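Phosphoglycerol transferase GacH (Streptococcus pyogenes MGAS5005, PDB 6DGM) probably transfers glycerol phosphate groups onto streptococcal rhamnose polysaccharide, through a metal-dependent sulfatase-type domain related to lipoteichoic acid synthase, the part present in this chain. Local coordinates at residues M3-Y9 and K359-D364; I17-Q22 and H375-F379. One frame throughout, in Å; residues are numbered along the deposited sequence.

Interaction 1 (M3-Y9 and K359-D364); sequences MEKPTNY and KNIQYD
Asp364 OD1 takes a hydrogen bond of 2.5 Å from Tyr9 OH, on its anti lone pair, and a second from the backbone N of Tyr371. Tyr9 OH is itself reached by Lys369 N. The short bond therefore sits in a small polar network where the chain leaves helix 349-365. Tyr9 puts its CG anti to the backbone N (chi1 -179°), and the ring lies along the helix. Tyr363 meets it in a T-shaped stack: CD2 of Tyr363 stands over the centre of the Tyr9 ring, with the centroids 4.8 Å apart and the planes at 74°.

The segment 3-9 is an irregular segment at the start of this fragment, laid across the helix, and it turns at Pro6-Tyr9 in a type I beta turn before helix 11-29. Asn360 holds this turn. Its ND2 gives a nearly straight bond of 3.0 Å to Asn8 OD1, from above the carbonyl plane. Asn8 ND2 is bound to Asn356 OD1, one helical turn back. Asn360 OD1 lies at the edge of the Tyr9 ring, with the amide nearly coplanar with it.

Earlier in the segment, Lys5 CA sits over a face of Tyr363, 3.9 Å from the ring centroid. Pro6 CD packs on Tyr363 CB. The extended Met3 side chain runs to the helix, where its SD makes a Met-aromatic contact at the Tyr363 ring edge and its CE lies 3.4 Å from Lys359 O.

Interaction 2 (I17-Q22 and H375-F379); sequences IAQKYQ and HKTFF
Ala18 and Phe378 form the tightly packed side of this contact. Ala18 CA lies 3.9 Å from Phe378 CD1, and the Ala18 methyl is 4.1 Å from the same ring atom. The methyl also sits over one face of the His375 ring. This is a CH-pi contact, with Ala18 CB 3.9 Å from the ring centroid and displaced toward the rim. With only a methyl at Ala18, the turn comes close to the helix: the CA atoms of Ala18 and Phe378 are 6.2 Å apart. Phe378 has its CG anti to the backbone N (chi1 -174°), which carries the ring in beside the helix. There Tyr21 CB touches CE1 of Phe378 more loosely, at 4.3 Å. Leu372 and Pro328 also touch the Phe378 side chain.

The other side is polar and more open. Thr377 is exposed, and Gln22 is partly so. Thr377 OG1 donates to Gln22 OE1 an unusually short hydrogen bond of 2.5 Å, whose exact length is doubtful. The donor stands well above the carbonyl plane, 48° out of it, rather than on a lone pair. Gln22 bends at chi2 (68°) to bring its amide across to the threonine. A water then joins the two residues a second time. It accepts from Gln22 NE2 at 3.1 Å and donates to Thr377 O at 2.8 Å. The amide thus has a partner at both its oxygen and its nitrogen.

The Tyr21 hydroxyl turns elsewhere, to Asp357 of helix 349-365. The arrangement is a type I beta turn, His375 to Phe378, in the C-terminal tail, packed against helix 11-29, near the start of the fragment.

The two contacts interlock along the chain. Segment 3-9 comes first, then 17-22 on helix 11-29, then 359-364 on helix 349-365, and last 375-379 in the C-terminal tail. Their centres are 16 Å apart, and they touch directly. Ile17 CD1 of interaction 2 packs on Asn360 CB of interaction 1 at 3.6 Å. Ile361 CD1 meets Phe378 CZ at 3.7 Å. Helix 11-29, helix 349-365 and the tail thus meet one another in a single cluster, bordered by helix 328-339. Both contacts lie on one side of the domain, away from the manganese, calcium and glycerol phosphate sites. Together they pack the first and last parts of the chain against each other.

Interaction 1 (M3-Y9 and K359-D364)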
loop_
_atom_site.group_PDB
_atom_site.type_symbol
_atom_site.label_atom_id
_atom_site.label_comp_id
_atom_site.label_asym_id
_atom_site.label_seq_id
_atom_site.Cartn_x
_atom_site.Cartn_y
_atom_site.Cartn_z
ATOM N N MET A 3 12.861 -0.481 17.932
ATOM C CA MET A 3 13.797 -0.127 16.882
ATOM C C MET A 3 15.163 0.112 17.502
ATOM O O MET A 3 15.258 0.664 18.597
ATOM C CB MET A 3 13.340 1.149 16.168
ATOM C CG MET A 3 14.202 1.470 14.987
ATOM S SD MET A 3 13.636 2.966 14.153
ATOM C CE MET A 3 14.905 3.071 12.889
ATOM N N GLU A 4 16.204 -0.334 16.805
ATOM C CA GLU A 4 17.572 -0.039 17.208
ATOM C C GLU A 4 17.880 1.436 16.997
ATOM O O GLU A 4 17.529 2.019 15.968
ATOM C CB GLU A 4 18.530 -0.871 16.361
ATOM C CG GLU A 4 19.995 -0.697 16.717
ATOM C CD GLU A 4 20.901 -1.620 15.911
ATOM O OE1 GLU A 4 20.512 -2.026 14.797
ATOM O OE2 GLU A 4 22.003 -1.949 16.396
ATOM N N LYS A 5 18.546 2.038 17.981
ATOM C CA LYS A 5 18.960 3.435 17.868
ATOM C C LYS A 5 20.150 3.511 16.923
ATOM O O LYS A 5 21.160 2.844 17.174
ATOM C CB LYS A 5 19.359 3.985 19.239
ATOM C CG LYS A 5 19.937 5.401 19.200
ATOM C CD LYS A 5 20.708 5.750 20.462
ATOM C CE LYS A 5 19.798 6.066 21.626
ATOM N NZ LYS A 5 20.602 6.410 22.853
ATOM N N PRO A 6 20.094 4.301 15.847
ATOM C CA PRO A 6 21.283 4.461 15.004
ATOM C C PRO A 6 22.464 4.967 15.824
ATOM O O PRO A 6 22.314 5.786 16.737
ATOM C CB PRO A 6 20.843 5.492 13.957
ATOM C CG PRO A 6 19.357 5.353 13.904
ATOM C CD PRO A 6 18.937 5.049 15.312
ATOM N N THR A 7 23.655 4.471 15.490
ATOM C CA THR A 7 24.824 4.814 16.283
ATOM C C THR A 7 25.131 6.307 16.233
ATOM O O THR A 7 25.724 6.841 17.173
ATOM C CB THR A 7 26.039 3.992 15.846
ATOM O OG1 THR A 7 26.305 4.210 14.459
ATOM C CG2 THR A 7 25.785 2.514 16.082
ATOM N N ASN A 8 24.720 6.999 15.171
ATOM C CA ASN A 8 24.971 8.429 15.038
ATOM C C ASN A 8 23.746 9.284 15.357
ATOM O O ASN A 8 23.742 10.483 15.056
ATOM C CB ASN A 8 25.479 8.748 13.628
ATOM C CG ASN A 8 24.463 8.418 12.550
ATOM O OD1 ASN A 8 23.558 7.596 12.750
ATOM N ND2 ASN A 8 24.608 9.057 11.395
ATOM N N TYR A 9 22.721 8.706 15.978
ATOM C CA TYR A 9 21.549 9.481 16.357
ATOM C C TYR A 9 21.906 10.538 17.391
ATOM O O TYR A 9 22.545 10.254 18.407
ATOM C CB TYR A 9 20.471 8.553 16.911
ATOM C CG TYR A 9 19.194 9.272 17.310
ATOM C CD1 TYR A 9 18.309 9.736 16.348
ATOM C CD2 TYR A 9 18.882 9.469 18.644
ATOM C CE1 TYR A 9 17.146 10.387 16.713
ATOM C CE2 TYR A 9 17.726 10.105 19.023
ATOM C CZ TYR A 9 16.855 10.567 18.056
ATOM O OH TYR A 9 15.690 11.183 18.456
ATOM N N LYS A 359 16.795 5.904 8.847
ATOM C CA LYS A 359 16.697 5.284 10.166
ATOM C C LYS A 359 16.709 6.332 11.275
ATOM O O LYS A 359 15.994 6.201 12.273
ATOM C CB LYS A 359 17.831 4.282 10.365
ATOM C CG LYS A 359 17.698 3.008 9.540
ATOM C CD LYS A 359 18.954 2.158 9.555
ATOM C CE LYS A 359 18.758 0.919 8.697
ATOM N NZ LYS A 359 19.982 0.097 8.577
ATOM N N ASN A 360 17.511 7.384 11.119
ATOM C CA ASN A 360 17.526 8.437 12.130
ATOM C C ASN A 360 16.175 9.137 12.219
ATOM O O ASN A 360 15.679 9.405 13.324
ATOM C CB ASN A 360 18.665 9.419 11.871
ATOM C CG ASN A 360 19.971 8.958 12.488
ATOM O OD1 ASN A 360 20.106 8.922 13.709
ATOM N ND2 ASN A 360 20.929 8.568 11.652
ATOM N N ILE A 361 15.549 9.425 11.072
ATOM C CA ILE A 361 14.217 10.033 11.070
ATOM C C ILE A 361 13.199 9.082 11.685
ATOM O O ILE A 361 12.360 9.468 12.513
ATOM C CB ILE A 361 13.820 10.422 9.633
ATOM C CG1 ILE A 361 14.765 11.499 9.081
ATOM C CG2 ILE A 361 12.340 10.860 9.573
ATOM C CD1 ILE A 361 14.781 12.811 9.868
ATOM N N GLN A 362 13.248 7.822 11.258
ATOM C CA GLN A 362 12.297 6.807 11.700
ATOM C C GLN A 362 12.405 6.570 13.194
ATOM O O GLN A 362 11.384 6.427 13.886
ATOM C CB GLN A 362 12.616 5.534 10.918
ATOM C CG GLN A 362 11.695 4.347 11.156
ATOM C CD GLN A 362 11.842 3.292 10.074
ATOM O OE1 GLN A 362 12.614 3.455 9.123
ATOM N NE2 GLN A 362 11.118 2.186 10.228
ATOM N N TYR A 363 13.628 6.526 13.715
ATOM C CA TYR A 363 13.804 6.416 15.156
ATOM C C TYR A 363 13.283 7.665 15.851
ATOM O O TYR A 363 12.541 7.574 16.840
ATOM C CB TYR A 363 15.283 6.176 15.468
ATOM C CG TYR A 363 15.565 5.925 16.921
ATOM C CD1 TYR A 363 15.405 4.665 17.472
ATOM C CD2 TYR A 363 15.984 6.955 17.756
ATOM C CE1 TYR A 363 15.658 4.434 18.799
ATOM C CE2 TYR A 363 16.231 6.732 19.082
ATOM C CZ TYR A 363 16.071 5.483 19.601
ATOM O OH TYR A 363 16.324 5.281 20.935
ATOM N N ASP A 364 13.610 8.841 15.310
ATOM C CA ASP A 364 13.254 10.077 15.989
ATOM C C ASP A 364 11.753 10.181 16.215
ATOM O O ASP A 364 11.310 10.665 17.266
ATOM C CB ASP A 364 13.726 11.286 15.188
ATOM C CG ASP A 364 13.577 12.568 15.964
ATOM O OD1 ASP A 364 14.331 12.704 16.956
ATOM O OD2 ASP A 364 12.709 13.412 15.610
#

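Interaction 2 (I17-Q22 and H375-F379)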
loop_
_atom_site.group_PDB
_atom_site.type_symbol
_atom_site.label_atom_id
_atom_site.label_comp_id
_atom_site.label_asym_id
_atom_site.label_seq_id
_atom_site.Cartn_x
_atom_site.Cartn_y
_atom_site.Cartn_z
ATOM N N ILE A 17 20.360 16.150 8.650
ATOM C CA ILE A 17 19.418 15.493 7.750
ATOM C C ILE A 17 18.336 16.469 7.332
ATOM O O ILE A 17 17.979 16.556 6.151
ATOM C CB ILE A 17 18.817 14.245 8.423
ATOM C CG1 ILE A 17 19.903 13.211 8.693
ATOM C CG2 ILE A 17 17.701 13.648 7.572
ATOM C CD1 ILE A 17 19.470 12.138 9.685
ATOM N N ALA A 18 17.811 17.233 8.289
ATOM C CA ALA A 18 16.740 18.170 7.974
ATOM C C ALA A 18 17.209 19.225 6.979
ATOM O O ALA A 18 16.478 19.567 6.043
ATOM C CB ALA A 18 16.232 18.831 9.253
ATOM N N GLN A 19 18.423 19.758 7.160
ATOM C CA GLN A 19 18.915 20.774 6.231
ATOM C C GLN A 19 19.179 20.163 4.858
ATOM O O GLN A 19 18.873 20.769 3.828
ATOM C CB GLN A 19 20.167 21.462 6.788
ATOM C CG GLN A 19 20.547 22.713 6.004
ATOM C CD GLN A 19 21.521 23.615 6.739
ATOM O OE1 GLN A 19 21.921 23.333 7.871
ATOM N NE2 GLN A 19 21.909 24.709 6.096
ATOM N N LYS A 20 19.723 18.948 4.828
ATOM C CA LYS A 20 20.005 18.277 3.561
ATOM C C LYS A 20 18.735 18.068 2.739
ATOM O O LYS A 20 18.706 18.343 1.534
ATOM C CB LYS A 20 20.674 16.930 3.847
ATOM C CG LYS A 20 21.005 16.126 2.612
ATOM C CD LYS A 20 21.674 14.814 2.977
ATOM C CE LYS A 20 21.931 13.973 1.743
ATOM N NZ LYS A 20 22.626 12.703 2.089
ATOM N N TYR A 21 17.667 17.587 3.367
ATOM C CA TYR A 21 16.442 17.304 2.608
ATOM C C TYR A 21 15.588 18.543 2.400
ATOM O O TYR A 21 14.755 18.557 1.484
ATOM C CB TYR A 21 15.718 16.095 3.208
ATOM C CG TYR A 21 16.539 14.868 2.923
ATOM C CD1 TYR A 21 16.575 14.325 1.651
ATOM C CD2 TYR A 21 17.358 14.312 3.898
ATOM C CE1 TYR A 21 17.367 13.235 1.362
ATOM C CE2 TYR A 21 18.161 13.223 3.615
ATOM C CZ TYR A 21 18.155 12.689 2.343
ATOM O OH TYR A 21 18.945 11.605 2.041
ATOM N N GLN A 22 15.815 19.607 3.172
ATOM C CA GLN A 22 15.191 20.881 2.847
ATOM C C GLN A 22 15.672 21.362 1.484
ATOM O O GLN A 22 14.876 21.784 0.636
ATOM C CB GLN A 22 15.494 21.912 3.929
ATOM C CG GLN A 22 14.648 23.180 3.821
ATOM C CD GLN A 22 13.176 22.921 4.119
ATOM O OE1 GLN A 22 12.829 22.418 5.194
ATOM N NE2 GLN A 22 12.306 23.248 3.161
ATOM N N HIS A 375 12.538 21.341 13.762
ATOM C CA HIS A 375 12.703 21.565 12.330
ATOM C C HIS A 375 11.308 21.634 11.728
ATOM O O HIS A 375 10.769 20.656 11.208
ATOM C CB HIS A 375 13.537 20.456 11.763
ATOM C CG HIS A 375 14.898 20.398 12.374
ATOM N ND1 HIS A 375 15.906 21.265 12.014
ATOM C CD2 HIS A 375 15.403 19.617 13.360
ATOM C CE1 HIS A 375 16.978 21.016 12.744
ATOM N NE2 HIS A 375 16.702 20.015 13.562
ATOM N N LYS A 376 10.729 22.840 11.784
ATOM C CA LYS A 376 9.297 23.014 11.586
ATOM C C LYS A 376 8.843 22.790 10.154
ATOM O O LYS A 376 7.649 22.575 9.932
ATOM C CB LYS A 376 8.875 24.437 11.960
ATOM C CG LYS A 376 9.214 24.859 13.373
ATOM C CD LYS A 376 8.495 24.010 14.400
ATOM C CE LYS A 376 7.951 24.865 15.550
ATOM N NZ LYS A 376 8.691 26.114 15.786
ATOM N N THR A 377 9.735 22.866 9.174
ATOM C CA THR A 377 9.338 22.670 7.782
ATOM C C THR A 377 9.652 21.274 7.257
ATOM O O THR A 377 9.399 21.000 6.079
ATOM C CB THR A 377 9.987 23.742 6.892
ATOM O OG1 THR A 377 11.411 23.589 6.902
ATOM C CG2 THR A 377 9.629 25.149 7.390
ATOM N N PHE A 378 10.156 20.371 8.098
ATOM C CA PHE A 378 10.606 19.085 7.579
ATOM C C PHE A 378 9.459 18.296 6.956
ATOM O O PHE A 378 9.650 17.585 5.959
ATOM C CB PHE A 378 11.251 18.246 8.672
ATOM C CG PHE A 378 11.864 16.970 8.157
ATOM C CD1 PHE A 378 13.060 16.996 7.459
ATOM C CD2 PHE A 378 11.244 15.747 8.369
ATOM C CE1 PHE A 378 13.635 15.825 6.989
ATOM C CE2 PHE A 378 11.811 14.585 7.908
ATOM C CZ PHE A 378 13.006 14.623 7.211
ATOM N N PHE A 379 8.278 18.359 7.556
ATOM C CA PHE A 379 7.131 17.618 7.046
ATOM C C PHE A 379 6.187 18.490 6.237
ATOM O O PHE A 379 5.131 18.007 5.796
ATOM C CB PHE A 379 6.376 16.942 8.190
ATOM C CG PHE A 379 7.175 15.872 8.889
ATOM C CD1 PHE A 379 7.305 14.607 8.328
ATOM C CD2 PHE A 379 7.793 16.122 10.106
ATOM C CE1 PHE A 379 8.022 13.616 8.966
ATOM C CE2 PHE A 379 8.529 15.129 10.756
ATOM C CZ PHE A 379 8.651 13.887 10.189
HETATM O O HOH W 1 9.342 22.560 3.708
#